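Local coordinates for FERM, RhoGEF and pleckstrin domain-containing protein 2 (Mus musculus, PDB 4GYV), which activates the small GTPase RAC1 as a guanine nucleotide exchange factor, here represented by its catalytic DH domain, at the interface of chains A and B. Numbering follows the deposited sequence. Chains: chain A/B, FERM, RhoGEF and pleckstrin domain-containing protein 2.

The interface of chains A and B. Residues chain A 34-35, 38, 52, 56; chain B 204, 207-208, 211.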
ATOM      1  N   ARG A  34      10.595 -12.074  11.382  1.00 56.75           N
ATOM      2  CA  ARG A  34      12.034 -12.156  11.533  1.00 62.06           C
ATOM      3  C   ARG A  34      12.551 -11.042  12.423  1.00 65.23           C
ATOM      4  O   ARG A  34      13.478 -11.237  13.200  1.00 66.44           O
ATOM      5  CB  ARG A  34      12.678 -12.032  10.171  1.00 63.69           C
ATOM      6  CG  ARG A  34      14.121 -12.384  10.143  1.00 58.45           C
ATOM      7  CD  ARG A  34      14.641 -11.871   8.861  1.00 59.59           C
ATOM      8  NE  ARG A  34      15.387 -12.863   8.117  1.00 60.30           N
ATOM      9  CZ  ARG A  34      15.252 -13.051   6.816  1.00 64.02           C
ATOM     10  NH1 ARG A  34      14.376 -12.322   6.125  1.00 54.09           N
ATOM     11  NH2 ARG A  34      15.994 -13.973   6.219  1.00 72.23           N
ATOM     12  N   SER A  35      11.945  -9.868  12.285  1.00 65.43           N
ATOM     13  CA  SER A  35      12.248  -8.736  13.137  1.00 65.56           C
ATOM     14  C   SER A  35      12.074  -9.101  14.607  1.00 70.25           C
ATOM     15  O   SER A  35      12.971  -8.892  15.429  1.00 76.06           O
ATOM     16  CB  SER A  35      11.325  -7.587  12.797  1.00 68.64           C
ATOM     17  OG  SER A  35      11.929  -6.351  13.103  1.00 74.85           O
ATOM     18  N   ILE A  38      14.429 -11.988  16.000  1.00 66.44           N
ATOM     19  CA  ILE A  38      15.771 -11.497  16.252  1.00 70.42           C
ATOM     20  C   ILE A  38      15.805 -10.663  17.524  1.00 75.42           C
ATOM     21  O   ILE A  38      16.668 -10.868  18.384  1.00 80.02           O
ATOM     22  CB  ILE A  38      16.267 -10.656  15.060  1.00 70.47           C
ATOM     23  CG1 ILE A  38      16.654 -11.576  13.917  1.00 62.79           C
ATOM     24  CG2 ILE A  38      17.452  -9.786  15.424  1.00 67.74           C
ATOM     25  CD1 ILE A  38      17.178 -10.827  12.722  1.00 68.62           C
ATOM     26  N   PHE A  52      14.416 -19.594   7.061  1.00 55.53           N
ATOM     27  CA  PHE A  52      14.652 -18.484   6.142  1.00 52.16           C
ATOM     28  C   PHE A  52      15.449 -18.825   4.904  1.00 53.74           C
ATOM     29  O   PHE A  52      15.303 -18.178   3.895  1.00 62.48           O
ATOM     30  CB  PHE A  52      15.234 -17.286   6.867  1.00 52.85           C
ATOM     31  CG  PHE A  52      14.288 -16.692   7.837  1.00 55.51           C
ATOM     32  CD1 PHE A  52      13.165 -16.021   7.391  1.00 50.44           C
ATOM     33  CD2 PHE A  52      14.480 -16.847   9.195  1.00 56.78           C
ATOM     34  CE1 PHE A  52      12.260 -15.487   8.284  1.00 55.32           C
ATOM     35  CE2 PHE A  52      13.569 -16.325  10.100  1.00 56.74           C
ATOM     36  CZ  PHE A  52      12.465 -15.640   9.645  1.00 60.93           C
ATOM     37  N   ASP A  56      13.517 -16.975   1.841  1.00 52.04           N
ATOM     38  CA  ASP A  56      14.270 -15.886   1.223  1.00 48.61           C
ATOM     39  C   ASP A  56      14.467 -16.008  -0.285  1.00 57.94           C
ATOM     40  O   ASP A  56      14.206 -15.045  -1.013  1.00 66.07           O
ATOM     41  CB  ASP A  56      15.626 -15.692   1.886  1.00 51.70           C
ATOM     42  CG  ASP A  56      15.551 -14.894   3.175  1.00 63.76           C
ATOM     43  OD1 ASP A  56      14.527 -14.206   3.418  1.00 60.89           O
ATOM     44  OD2 ASP A  56      16.544 -14.958   3.941  1.00 74.42           O
TER
ATOM     45  N   ASN B 204      21.337 -13.222   8.944  1.00 65.48           N
ATOM     46  CA  ASN B 204      19.929 -12.869   9.069  1.00 64.97           C
ATOM     47  C   ASN B 204      19.720 -11.397   9.426  1.00 68.04           C
ATOM     48  O   ASN B 204      18.769 -10.771   8.953  1.00 70.35           O
ATOM     49  CB  ASN B 204      19.204 -13.814  10.035  1.00 65.34           C
ATOM     50  CG  ASN B 204      18.535 -14.974   9.318  1.00 77.30           C
ATOM     51  OD1 ASN B 204      17.495 -14.797   8.680  1.00 90.36           O
ATOM     52  ND2 ASN B 204      19.131 -16.160   9.401  1.00 71.88           N
ATOM     53  N   LYS B 207      20.140  -9.542   6.101  1.00 61.50           N
ATOM     54  CA  LYS B 207      18.959  -9.709   5.246  1.00 63.61           C
ATOM     55  C   LYS B 207      17.848  -8.798   5.720  1.00 67.72           C
ATOM     56  O   LYS B 207      17.201  -8.117   4.921  1.00 65.61           O
ATOM     57  CB  LYS B 207      18.425 -11.147   5.235  1.00 65.59           C
ATOM     58  CG  LYS B 207      18.761 -11.989   4.009  1.00 60.51           C
ATOM     59  CD  LYS B 207      17.996 -11.610   2.789  1.00 65.35           C
ATOM     60  CE  LYS B 207      18.643 -12.227   1.539  1.00 85.60           C
ATOM     61  NZ  LYS B 207      19.539 -11.277   0.755  1.00 98.05           N
ATOM     62  N   LEU B 208      17.630  -8.785   7.028  1.00 63.19           N
ATOM     63  CA  LEU B 208      16.535  -8.011   7.565  1.00 58.51           C
ATOM     64  C   LEU B 208      16.674  -6.537   7.242  1.00 64.11           C
ATOM     65  O   LEU B 208      15.742  -5.928   6.708  1.00 62.61           O
ATOM     66  CB  LEU B 208      16.404  -8.202   9.069  1.00 59.91           C
ATOM     67  CG  LEU B 208      15.256  -7.378   9.647  1.00 61.96           C
ATOM     68  CD1 LEU B 208      13.935  -7.636   8.874  1.00 63.01           C
ATOM     69  CD2 LEU B 208      15.090  -7.649  11.110  1.00 63.69           C
ATOM     70  N   LEU B 211      16.076  -6.085   3.427  1.00 59.98           N
ATOM     71  CA  LEU B 211      14.704  -6.354   3.052  1.00 63.66           C
ATOM     72  C   LEU B 211      13.736  -5.293   3.507  1.00 71.67           C
ATOM     73  O   LEU B 211      12.681  -5.107   2.893  1.00 83.65           O
ATOM     74  CB  LEU B 211      14.264  -7.684   3.644  1.00 65.38           C
ATOM     75  CG  LEU B 211      14.841  -8.879   2.921  1.00 58.19           C
ATOM     76  CD1 LEU B 211      14.404 -10.138   3.620  1.00 59.21           C
ATOM     77  CD2 LEU B 211      14.345  -8.815   1.511  1.00 58.48           C
TER
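B:Leu208, on helix 196-212 of one DH domain, supplies the apolar centre of this helix-to-helix patch against helix 7-39 of the other copy. With CG anti to the backbone N (chi1 179°), its CD2 methyl comes within 3.7 Å of A:Ser35 CA; a small serine suits this place because it lets a branched leucine approach the helix backbone. The CD1 methyl of A:Ile38 borders the same branch, the two side chains running antiparallel. Nearby, the methylenes of A:Arg34 pass B:Leu208, CD lying 4.1 Å from CB, so the long arginine spans apolar centre and polar rim. Its chain bends at chi3, bringing the guanidinium between the ring of A:Phe52 on one face and B:Lys207 CB, towards the rim of the other, where an aliphatic stem can lie over the cation. A:Phe52 CD1 sits 3.6 Å above the guanidinium centre and probably helps hold its plane in place; a flat ring suits a flat cation. At the rim, the amide of B:Asn204 offers one oxygen to two donors, its plane turned 49° from the guanidinium: A:Arg34 NE donates to OD1 at 2.9 Å (152° at the hydrogen) along an in-plane lone pair, whereas NH2 reaches OD1 from above the carbonyl plane, at 3.0 Å. An alanine here would remove both donors and the methylenes beside B:Leu208, and would probably weaken the grip between the chains at this patch. The biological relevance of this crystal pairing remains to be shown. A:Asp56, its carboxylate meeting the guanidinium edge in plane, probably helps orient that group and balance its charge. It closes the rim with a salt bridge, its OD2 taking NH2 of A:Arg34 on the syn lone pair.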